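Local coordinates for RagB/SusD domain protein (Flavobacterium johnsoniae, PDB 5J5U) that binds chitin and, as a SusD homologue, probably captures its chains at the outer membrane during chitin utilization, at residues K63-D66 / E67-T70; D266-D270 / N271-R275; D453-Q456 / K457-N461. All coordinates share one frame; numbering follows the deposited sequence.

Interaction 1: residues K63-D66 / E67-T70; sequences KKVD and EYAT
V65 meets Y68 and A69 where an extended loop turns into the first turn of helix 66-90: V65 O takes the N-H of A69 at 3.0 Å, nearly straight at 163°, while its 2.9 Å approach from Y68 N is bent and weak. One residue on, D66 O is gripped twice by T70, through the backbone N at 2.9 Å and through the hydroxyl OG1, also at 2.9 Å. The hydroxyl comes from above the carbonyl plane, and the main-chain N lies closer to that plane. T70 reaches it because chi1 of 65° sets OG1 between its own N and carbonyl carbon, folded back over the preceding turn.

The apolar part of the contact is a CH-pi packing of V65 on Y68. The two side chains run side by side in the same direction, and V65 CG1 sits over the ring centre, 4.0 Å from the centroid and only 10° off the normal. V65 CB and CG2 lean on the CD2 side of the same ring, with CB 3.6 Å from Y68 CD2. The charged ends are held elsewhere: D66 OD1 bonds Y449 and E67 OE1 pairs with R36 of helix 31-45. V65 occupies the N-cap position, and the arrangement is that of a helix N-terminus whose first turn is closed by main-chain bonds, with this valine packed on the face of a tyrosine three residues on.

Interaction 2: residues D266-D270 / N271-R275; sequences DYLRD and NGDPR
The N271 side-chain amide reaches back to Y267 O, where ND2 donates at 2.9 Å along a lone pair of the carbonyl oxygen. The backbone N of N271 adds a long, weak bond to the same oxygen. Beyond it, D273 N bonds L268 O at 2.9 Å, and G272 N reaches R269 O at 3.3 Å from well above the carbonyl plane. With G272 at positive phi as the C-prime residue, this pair forms a Schellman motif that ends the helix.

D273 also caps the turn that leads into helix 276-279. R275 grips its carboxylate side-on, with NE on OD1 and NH2 on OD2; the latter is nearly straight at 174° and uses the syn lone pair. R275 N takes the anti lone pair of OD1 at 3.0 Å, so three bonds fix the carboxylate's rotation. Along helix 262-270, R269 forms a salt-bridge network: NE and NH2 share D270 OD1 from one face, NH1 and NH2 reach D266 OD1 by weak bonds, and NH1 also bonds Y299 O.

N271 ND2 stands 3.2 Å above one face of the Y267 ring, displaced toward its CD1-CE1 edge, with amide and ring planes 54° apart. L268 CD2 rests 3.6 Å from D273 CG. The turn joins helix 262-270 to helix 276-279, while helix 399-410 packs against Y267, L268 and R275 through I409, and helix 357-371 touches P274 and R275.

Interaction 3: residues D453-Q456 / K457-N461; sequences DEMQ and KNEKN
E454 and N458 lie side by side, one helical turn apart, and meet at their polar ends: N458 ND2 points to E454 OE1 at 3.3 Å, a weak bond, with the carboxylate and amide planes 78° apart. The glutamate gets there by bending at chi2 (-67°), which turns its carboxylate toward the C-terminal end of the helix, where OE1 also lies 3.4 Å from N458 CB. Next to this pair M455 and E459 run in the same direction. A bend at chi2 (67°) carries the M455 methyl CE against the extended E459 chain, 3.7 Å from its CG and 3.5 Å from the carboxylate oxygen OE2. On the other flank, the aliphatic part of K457 passes over D453 O, with CB 3.4 Å from that oxygen.

Beneath the side chains, the last main-chain bonds of helix 452-457 set the spacing. K457 N donates to D453 O at 2.9 Å and N458 N to E454 O at the same length. N458 is the first residue to leave helical angles, and its side chain makes no capping bond to the helix that follows.

Further out, the E454-N458 pair is positioned by the loop that follows the unmodelled segment 129-135: Y140 OH bonds E454 OE1, and P138 O receives N458 ND2. N461 ND2 adds a weak bond to N458 OD1, while Y462 of helix 459-468 touches E454 and M455. The arrangement is that of a helix-to-helix junction, in which N458 is both the first residue past one short helix and the N-cap position of the next.

Interactions 1 and 3 share one side of the molecule, their centres 18 Å apart and their nearest atoms about 6 Å apart without touching. The chain between Y449, which bonds D66, and helix 452-457, where interaction 3 begins, bridges them, with P451 against T70. Interaction 2 lies across the chain's centre from interaction 3, 48 Å between centres, and 33 Å from interaction 1, centre to centre. All three deal with helix ends: a start at 63-70, a Schellman termination at 266-275, and a stop followed at once by a new start at 453-461.

Interaction 1: residues K63-D66 / E67-T70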
ATOM      1  N   LYS A  63       5.664  -6.269 -18.514  1.00 13.62           N
ATOM      2  CA  LYS A  63       6.105  -5.547 -19.691  1.00 12.66           C
ATOM      3  C   LYS A  63       6.319  -4.067 -19.326  1.00 11.30           C
ATOM      4  O   LYS A  63       5.531  -3.488 -18.580  1.00  8.77           O
ATOM      5  CB  LYS A  63       5.091  -5.682 -20.832  1.00 10.53           C
ATOM      6  CG  LYS A  63       4.943  -7.075 -21.364  1.00 13.10           C
ATOM      7  CD  LYS A  63       4.139  -7.089 -22.652  1.00 15.03           C
ATOM      8  CE  LYS A  63       3.893  -8.515 -23.118  1.00 14.33           C
ATOM      9  NZ  LYS A  63       3.124  -8.505 -24.374  1.00 18.41           N
ATOM     10  N   LYS A  64       7.396  -3.476 -19.834  1.00 12.72           N
ATOM     11  CA  LYS A  64       7.762  -2.106 -19.488  1.00 16.03           C
ATOM     12  C   LYS A  64       7.048  -1.073 -20.322  1.00 14.87           C
ATOM     13  O   LYS A  64       6.983  -1.192 -21.543  1.00 15.17           O
ATOM     14  CB  LYS A  64       9.268  -1.879 -19.654  1.00 16.07           C
ATOM     15  CG  LYS A  64      10.120  -2.822 -18.889  1.00 18.91           C
ATOM     16  CD  LYS A  64      11.420  -2.147 -18.504  1.00 22.84           C
ATOM     17  CE  LYS A  64      12.378  -2.052 -19.665  1.00 29.00           C
ATOM     18  NZ  LYS A  64      13.777  -1.782 -19.191  1.00 40.86           N
ATOM     19  N   VAL A  65       6.529  -0.060 -19.642  1.00 14.83           N
ATOM     20  CA  VAL A  65       6.053   1.182 -20.265  1.00 14.60           C
ATOM     21  C   VAL A  65       6.618   2.283 -19.377  1.00 16.43           C
ATOM     22  O   VAL A  65       6.290   2.342 -18.169  1.00 17.29           O
ATOM     23  CB  VAL A  65       4.501   1.289 -20.331  1.00 18.27           C
ATOM     24  CG1 VAL A  65       4.080   2.536 -21.107  1.00 14.30           C
ATOM     25  CG2 VAL A  65       3.886   0.047 -20.973  1.00 14.18           C
ATOM     26  N   ASP A  66       7.491   3.108 -19.947  1.00 13.53           N
ATOM     27  CA  ASP A  66       8.201   4.156 -19.198  1.00 17.02           C
ATOM     28  C   ASP A  66       7.254   5.021 -18.392  1.00 13.67           C
ATOM     29  O   ASP A  66       7.500   5.312 -17.238  1.00 14.87           O
ATOM     30  CB  ASP A  66       9.023   5.059 -20.137  1.00 11.25           C
ATOM     31  CG  ASP A  66      10.167   4.332 -20.795  1.00 11.35           C
ATOM     32  OD1 ASP A  66      10.565   3.261 -20.282  1.00 15.84           O
ATOM     33  OD2 ASP A  66      10.677   4.828 -21.831  1.00 14.85           O
ATOM     34  N   GLU A  67       6.188   5.457 -19.032  1.00 13.78           N
ATOM     35  CA  GLU A  67       5.207   6.307 -18.397  1.00 14.81           C
ATOM     36  C   GLU A  67       4.607   5.623 -17.170  1.00 13.30           C
ATOM     37  O   GLU A  67       4.359   6.272 -16.135  1.00 14.39           O
ATOM     38  CB  GLU A  67       4.104   6.669 -19.390  1.00 22.50           C
ATOM     39  CG  GLU A  67       3.030   7.523 -18.806  1.00 28.64           C
ATOM     40  CD  GLU A  67       1.786   7.589 -19.662  1.00 34.82           C
ATOM     41  OE1 GLU A  67       1.080   6.571 -19.702  1.00 21.59           O
ATOM     42  OE2 GLU A  67       1.498   8.660 -20.259  1.00 43.07           O
ATOM     43  N   TYR A  68       4.382   4.312 -17.278  1.00 13.39           N
ATOM     44  CA  TYR A  68       3.725   3.579 -16.197  1.00 10.01           C
ATOM     45  C   TYR A  68       4.673   3.446 -15.037  1.00  8.73           C
ATOM     46  O   TYR A  68       4.291   3.655 -13.899  1.00 10.97           O
ATOM     47  CB  TYR A  68       3.228   2.209 -16.653  1.00  8.82           C
ATOM     48  CG  TYR A  68       2.096   2.233 -17.676  1.00 11.01           C
ATOM     49  CD1 TYR A  68       1.512   3.433 -18.074  1.00 14.21           C
ATOM     50  CD2 TYR A  68       1.577   1.034 -18.213  1.00 14.06           C
ATOM     51  CE1 TYR A  68       0.463   3.460 -19.004  1.00 17.80           C
ATOM     52  CE2 TYR A  68       0.514   1.046 -19.147  1.00 15.52           C
ATOM     53  CZ  TYR A  68      -0.032   2.264 -19.533  1.00 17.99           C
ATOM     54  OH  TYR A  68      -1.057   2.321 -20.452  1.00 29.77           O
ATOM     55  N   ALA A  69       5.927   3.138 -15.332  1.00 10.67           N
ATOM     56  CA  ALA A  69       6.931   2.973 -14.298  1.00 11.59           C
ATOM     57  C   ALA A  69       7.343   4.300 -13.643  1.00 15.42           C
ATOM     58  O   ALA A  69       7.734   4.284 -12.474  1.00 11.25           O
ATOM     59  CB  ALA A  69       8.164   2.269 -14.865  1.00 11.86           C
ATOM     60  N   THR A  70       7.252   5.436 -14.365  1.00  9.08           N
ATOM     61  CA  THR A  70       7.710   6.693 -13.782  1.00  9.70           C
ATOM     62  C   THR A  70       6.602   7.640 -13.313  1.00 14.69           C
ATOM     63  O   THR A  70       6.900   8.731 -12.794  1.00 12.00           O
ATOM     64  CB  THR A  70       8.591   7.476 -14.767  1.00 12.76           C
ATOM     65  OG1 THR A  70       7.821   7.872 -15.907  1.00  9.68           O
ATOM     66  CG2 THR A  70       9.795   6.639 -15.203  1.00 10.68           C
TER

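Interaction 2: residues D266-D270 / N271-R275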
ATOM      1  N   ASP A 266      -9.254 -17.815  -4.509  1.00 19.44           N
ATOM      2  CA  ASP A 266      -9.059 -19.139  -3.939  1.00 20.55           C
ATOM      3  C   ASP A 266      -8.688 -19.059  -2.459  1.00 27.01           C
ATOM      4  O   ASP A 266      -9.161 -19.866  -1.673  1.00 25.93           O
ATOM      5  CB  ASP A 266      -7.964 -19.933  -4.664  1.00 22.48           C
ATOM      6  CG  ASP A 266      -8.364 -20.368  -6.057  1.00 16.44           C
ATOM      7  OD1 ASP A 266      -9.527 -20.176  -6.468  1.00 22.35           O
ATOM      8  OD2 ASP A 266      -7.503 -20.957  -6.731  1.00 20.45           O
ATOM      9  N   TYR A 267      -7.840 -18.109  -2.062  1.00 24.60           N
ATOM     10  CA  TYR A 267      -7.489 -18.070  -0.646  1.00 22.15           C
ATOM     11  C   TYR A 267      -8.702 -17.724   0.218  1.00 24.95           C
ATOM     12  O   TYR A 267      -8.912 -18.341   1.264  1.00 26.58           O
ATOM     13  CB  TYR A 267      -6.370 -17.076  -0.356  1.00 19.01           C
ATOM     14  CG  TYR A 267      -5.900 -17.147   1.081  1.00 22.54           C
ATOM     15  CD1 TYR A 267      -4.963 -18.085   1.468  1.00 20.67           C
ATOM     16  CD2 TYR A 267      -6.408 -16.292   2.052  1.00 24.49           C
ATOM     17  CE1 TYR A 267      -4.536 -18.172   2.772  1.00 30.59           C
ATOM     18  CE2 TYR A 267      -5.985 -16.372   3.370  1.00 25.73           C
ATOM     19  CZ  TYR A 267      -5.046 -17.321   3.724  1.00 31.39           C
ATOM     20  OH  TYR A 267      -4.599 -17.432   5.030  1.00 37.09           O
ATOM     21  N   LEU A 268      -9.481 -16.733  -0.204  1.00 24.72           N
ATOM     22  CA  LEU A 268     -10.628 -16.284   0.573  1.00 22.72           C
ATOM     23  C   LEU A 268     -11.731 -17.352   0.622  1.00 27.87           C
ATOM     24  O   LEU A 268     -12.368 -17.572   1.656  1.00 26.63           O
ATOM     25  CB  LEU A 268     -11.177 -14.979  -0.006  1.00 24.75           C
ATOM     26  CG  LEU A 268     -10.263 -13.752   0.038  1.00 23.24           C
ATOM     27  CD1 LEU A 268     -10.895 -12.610  -0.733  1.00 13.46           C
ATOM     28  CD2 LEU A 268      -9.964 -13.309   1.482  1.00 18.43           C
ATOM     29  N   ARG A 269     -11.932 -18.032  -0.500  1.00 28.12           N
ATOM     30  CA  ARG A 269     -12.951 -19.061  -0.610  1.00 22.92           C
ATOM     31  C   ARG A 269     -12.563 -20.355   0.131  1.00 25.57           C
ATOM     32  O   ARG A 269     -13.359 -20.883   0.910  1.00 30.15           O
ATOM     33  CB  ARG A 269     -13.236 -19.365  -2.086  1.00 24.30           C
ATOM     34  CG  ARG A 269     -14.444 -20.267  -2.318  1.00 19.74           C
ATOM     35  CD  ARG A 269     -14.399 -20.876  -3.698  1.00 23.48           C
ATOM     36  NE  ARG A 269     -13.139 -21.580  -3.859  1.00 25.04           N
ATOM     37  CZ  ARG A 269     -12.288 -21.369  -4.852  1.00 26.47           C
ATOM     38  NH1 ARG A 269     -12.575 -20.470  -5.794  1.00 25.24           N
ATOM     39  NH2 ARG A 269     -11.153 -22.052  -4.898  1.00 25.07           N
ATOM     40  N   ASP A 270     -11.358 -20.870  -0.111  1.00 22.46           N
ATOM     41  CA  ASP A 270     -10.962 -22.161   0.451  1.00 26.89           C
ATOM     42  C   ASP A 270     -10.768 -22.123   1.974  1.00 31.40           C
ATOM     43  O   ASP A 270     -10.798 -23.164   2.624  1.00 34.42           O
ATOM     44  CB  ASP A 270      -9.662 -22.686  -0.190  1.00 23.12           C
ATOM     45  CG  ASP A 270      -9.791 -22.954  -1.695  1.00 26.82           C
ATOM     46  OD1 ASP A 270     -10.929 -23.016  -2.217  1.00 23.83           O
ATOM     47  OD2 ASP A 270      -8.733 -23.125  -2.352  1.00 29.16           O
ATOM     48  N   ASN A 271     -10.578 -20.939   2.548  1.00 22.30           N
ATOM     49  CA  ASN A 271     -10.379 -20.828   3.999  1.00 27.20           C
ATOM     50  C   ASN A 271     -11.590 -20.230   4.709  1.00 25.85           C
ATOM     51  O   ASN A 271     -11.538 -19.954   5.904  1.00 29.98           O
ATOM     52  CB  ASN A 271      -9.133 -19.981   4.336  1.00 31.17           C
ATOM     53  CG  ASN A 271      -7.830 -20.633   3.882  1.00 29.60           C
ATOM     54  OD1 ASN A 271      -7.411 -21.659   4.417  1.00 45.96           O
ATOM     55  ND2 ASN A 271      -7.173 -20.018   2.902  1.00 43.40           N
ATOM     56  N   GLY A 272     -12.667 -20.007   3.964  1.00 25.34           N
ATOM     57  CA  GLY A 272     -13.879 -19.434   4.517  1.00 26.59           C
ATOM     58  C   GLY A 272     -13.740 -18.052   5.125  1.00 29.92           C
ATOM     59  O   GLY A 272     -14.321 -17.780   6.168  1.00 29.59           O
ATOM     60  N   ASP A 273     -12.959 -17.189   4.483  1.00 28.85           N
ATOM     61  CA  ASP A 273     -12.838 -15.792   4.891  1.00 26.94           C
ATOM     62  C   ASP A 273     -14.155 -15.068   4.582  1.00 23.68           C
ATOM     63  O   ASP A 273     -14.690 -15.200   3.487  1.00 29.92           O
ATOM     64  CB  ASP A 273     -11.650 -15.132   4.174  1.00 24.21           C
ATOM     65  CG  ASP A 273     -11.176 -13.860   4.855  1.00 22.26           C
ATOM     66  OD1 ASP A 273     -11.951 -12.901   4.903  1.00 26.46           O
ATOM     67  OD2 ASP A 273     -10.020 -13.813   5.333  1.00 24.81           O
ATOM     68  N   PRO A 274     -14.708 -14.330   5.558  1.00 27.51           N
ATOM     69  CA  PRO A 274     -15.970 -13.608   5.330  1.00 23.34           C
ATOM     70  C   PRO A 274     -15.844 -12.458   4.319  1.00 23.74           C
ATOM     71  O   PRO A 274     -16.844 -11.861   3.924  1.00 25.45           O
ATOM     72  CB  PRO A 274     -16.322 -13.054   6.718  1.00 21.48           C
ATOM     73  CG  PRO A 274     -15.529 -13.842   7.667  1.00 28.94           C
ATOM     74  CD  PRO A 274     -14.265 -14.231   6.958  1.00 26.50           C
ATOM     75  N   ARG A 275     -14.624 -12.134   3.913  1.00 26.84           N
ATOM     76  CA  ARG A 275     -14.446 -10.988   3.036  1.00 24.97           C
ATOM     77  C   ARG A 275     -14.735 -11.349   1.598  1.00 17.23           C
ATOM     78  O   ARG A 275     -14.800 -10.467   0.759  1.00 20.38           O
ATOM     79  CB  ARG A 275     -13.033 -10.424   3.160  1.00 25.43           C
ATOM     80  CG  ARG A 275     -12.812  -9.608   4.415  1.00 23.17           C
ATOM     81  CD  ARG A 275     -11.357  -9.243   4.579  1.00 20.01           C
ATOM     82  NE  ARG A 275     -10.584 -10.402   4.993  1.00 16.93           N
ATOM     83  CZ  ARG A 275      -9.406 -10.324   5.598  1.00 22.11           C
ATOM     84  NH1 ARG A 275      -8.864  -9.135   5.831  1.00 19.04           N
ATOM     85  NH2 ARG A 275      -8.766 -11.425   5.954  1.00 23.38           N
TER

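Interaction 3: residues D453-Q456 / K457-N461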
ATOM      1  N   ASP A 453      14.863  11.381 -18.082  1.00 15.43           N
ATOM      2  CA  ASP A 453      14.984  12.824 -17.891  1.00 16.70           C
ATOM      3  C   ASP A 453      15.994  13.149 -16.808  1.00 19.34           C
ATOM      4  O   ASP A 453      16.646  14.184 -16.862  1.00 20.39           O
ATOM      5  CB  ASP A 453      13.638  13.447 -17.506  1.00 19.93           C
ATOM      6  CG  ASP A 453      12.572  13.192 -18.532  1.00 19.17           C
ATOM      7  OD1 ASP A 453      11.993  12.076 -18.532  1.00 35.69           O
ATOM      8  OD2 ASP A 453      12.340  14.093 -19.362  1.00 24.70           O
ATOM      9  N   GLU A 454      16.102  12.275 -15.805  1.00 17.71           N
ATOM     10  CA  GLU A 454      17.060  12.484 -14.730  1.00 16.73           C
ATOM     11  C   GLU A 454      18.474  12.316 -15.257  1.00 18.06           C
ATOM     12  O   GLU A 454      19.381  13.022 -14.844  1.00 20.40           O
ATOM     13  CB  GLU A 454      16.799  11.526 -13.573  1.00 15.21           C
ATOM     14  CG  GLU A 454      15.629  11.952 -12.722  1.00 14.05           C
ATOM     15  CD  GLU A 454      15.914  13.249 -11.980  1.00 17.60           C
ATOM     16  OE1 GLU A 454      17.020  13.379 -11.422  1.00 16.25           O
ATOM     17  OE2 GLU A 454      15.043  14.138 -11.963  1.00 14.32           O
ATOM     18  N   MET A 455      18.657  11.385 -16.182  1.00 17.28           N
ATOM     19  CA  MET A 455      19.945  11.227 -16.848  1.00 18.13           C
ATOM     20  C   MET A 455      20.276  12.455 -17.701  1.00 17.16           C
ATOM     21  O   MET A 455      21.445  12.810 -17.858  1.00 17.67           O
ATOM     22  CB  MET A 455      19.950   9.960 -17.712  1.00 21.54           C
ATOM     23  CG  MET A 455      21.210   9.753 -18.538  1.00 23.74           C
ATOM     24  SD  MET A 455      22.668   9.411 -17.515  1.00 35.40           S
ATOM     25  CE  MET A 455      23.969   9.689 -18.728  1.00 34.23           C
ATOM     26  N   GLN A 456      19.254  13.116 -18.229  1.00 16.27           N
ATOM     27  CA  GLN A 456      19.504  14.247 -19.123  1.00 18.45           C
ATOM     28  C   GLN A 456      19.677  15.599 -18.400  1.00 20.00           C
ATOM     29  O   GLN A 456      20.374  16.472 -18.901  1.00 25.56           O
ATOM     30  CB  GLN A 456      18.374  14.349 -20.138  1.00 18.03           C
ATOM     31  CG  GLN A 456      18.392  13.230 -21.166  1.00 16.68           C
ATOM     32  CD  GLN A 456      17.081  13.094 -21.895  1.00 13.38           C
ATOM     33  OE1 GLN A 456      16.005  13.306 -21.314  1.00 18.93           O
ATOM     34  NE2 GLN A 456      17.151  12.747 -23.169  1.00 11.59           N
ATOM     35  N   LYS A 457      19.064  15.748 -17.225  1.00 17.31           N
ATOM     36  CA  LYS A 457      19.010  17.019 -16.484  1.00 21.93           C
ATOM     37  C   LYS A 457      19.749  16.988 -15.152  1.00 22.46           C
ATOM     38  O   LYS A 457      19.912  18.023 -14.506  1.00 21.57           O
ATOM     39  CB  LYS A 457      17.556  17.413 -16.191  1.00 17.90           C
ATOM     40  CG  LYS A 457      16.778  17.968 -17.352  1.00 24.97           C
ATOM     41  CD  LYS A 457      15.456  18.511 -16.841  1.00 22.13           C
ATOM     42  CE  LYS A 457      14.704  17.392 -16.148  1.00 26.04           C
ATOM     43  NZ  LYS A 457      13.472  17.896 -15.514  1.00 30.70           N
ATOM     44  N   ASN A 458      20.067  15.791 -14.675  1.00 18.10           N
ATOM     45  CA  ASN A 458      20.698  15.625 -13.373  1.00 18.31           C
ATOM     46  C   ASN A 458      21.729  14.506 -13.424  1.00 14.49           C
ATOM     47  O   ASN A 458      21.805  13.676 -12.532  1.00 20.06           O
ATOM     48  CB  ASN A 458      19.640  15.351 -12.306  1.00 12.83           C
ATOM     49  CG  ASN A 458      20.164  15.548 -10.892  1.00 18.09           C
ATOM     50  OD1 ASN A 458      21.286  16.008 -10.688  1.00 18.47           O
ATOM     51  ND2 ASN A 458      19.359  15.197  -9.915  1.00 12.58           N
ATOM     52  N   GLU A 459      22.541  14.509 -14.470  1.00 15.16           N
ATOM     53  CA  GLU A 459      23.346  13.344 -14.830  1.00 21.88           C
ATOM     54  C   GLU A 459      24.260  12.790 -13.734  1.00 18.15           C
ATOM     55  O   GLU A 459      24.295  11.575 -13.507  1.00 19.26           O
ATOM     56  CB  GLU A 459      24.206  13.665 -16.056  1.00 21.45           C
ATOM     57  CG  GLU A 459      25.003  12.461 -16.534  1.00 24.09           C
ATOM     58  CD  GLU A 459      25.854  12.764 -17.745  1.00 35.14           C
ATOM     59  OE1 GLU A 459      25.752  13.889 -18.283  1.00 34.04           O
ATOM     60  OE2 GLU A 459      26.646  11.881 -18.140  1.00 40.43           O
ATOM     61  N   LYS A 460      25.006  13.668 -13.069  1.00 17.36           N
ATOM     62  CA  LYS A 460      26.007  13.237 -12.093  1.00 18.40           C
ATOM     63  C   LYS A 460      25.387  12.444 -10.953  1.00 17.89           C
ATOM     64  O   LYS A 460      25.788  11.316 -10.685  1.00 21.98           O
ATOM     65  CB  LYS A 460      26.778  14.443 -11.539  1.00 21.60           C
ATOM     66  CG  LYS A 460      27.795  14.098 -10.443  1.00 27.07           C
ATOM     67  CD  LYS A 460      28.221  15.370  -9.675  1.00 38.32           C
ATOM     68  CE  LYS A 460      29.343  15.132  -8.662  1.00 34.99           C
ATOM     69  NZ  LYS A 460      28.895  14.471  -7.392  1.00 33.27           N
ATOM     70  N   ASN A 461      24.392  13.032 -10.310  1.00 15.30           N
ATOM     71  CA  ASN A 461      23.732  12.402  -9.182  1.00 22.03           C
ATOM     72  C   ASN A 461      23.001  11.110  -9.600  1.00 20.01           C
ATOM     73  O   ASN A 461      23.115  10.074  -8.924  1.00 21.28           O
ATOM     74  CB  ASN A 461      22.773  13.402  -8.530  1.00 20.55           C
ATOM     75  CG  ASN A 461      23.510  14.619  -7.973  1.00 22.85           C
ATOM     76  OD1 ASN A 461      24.644  14.501  -7.522  1.00 20.25           O
ATOM     77  ND2 ASN A 461      22.890  15.791  -8.054  1.00 23.57           N
TER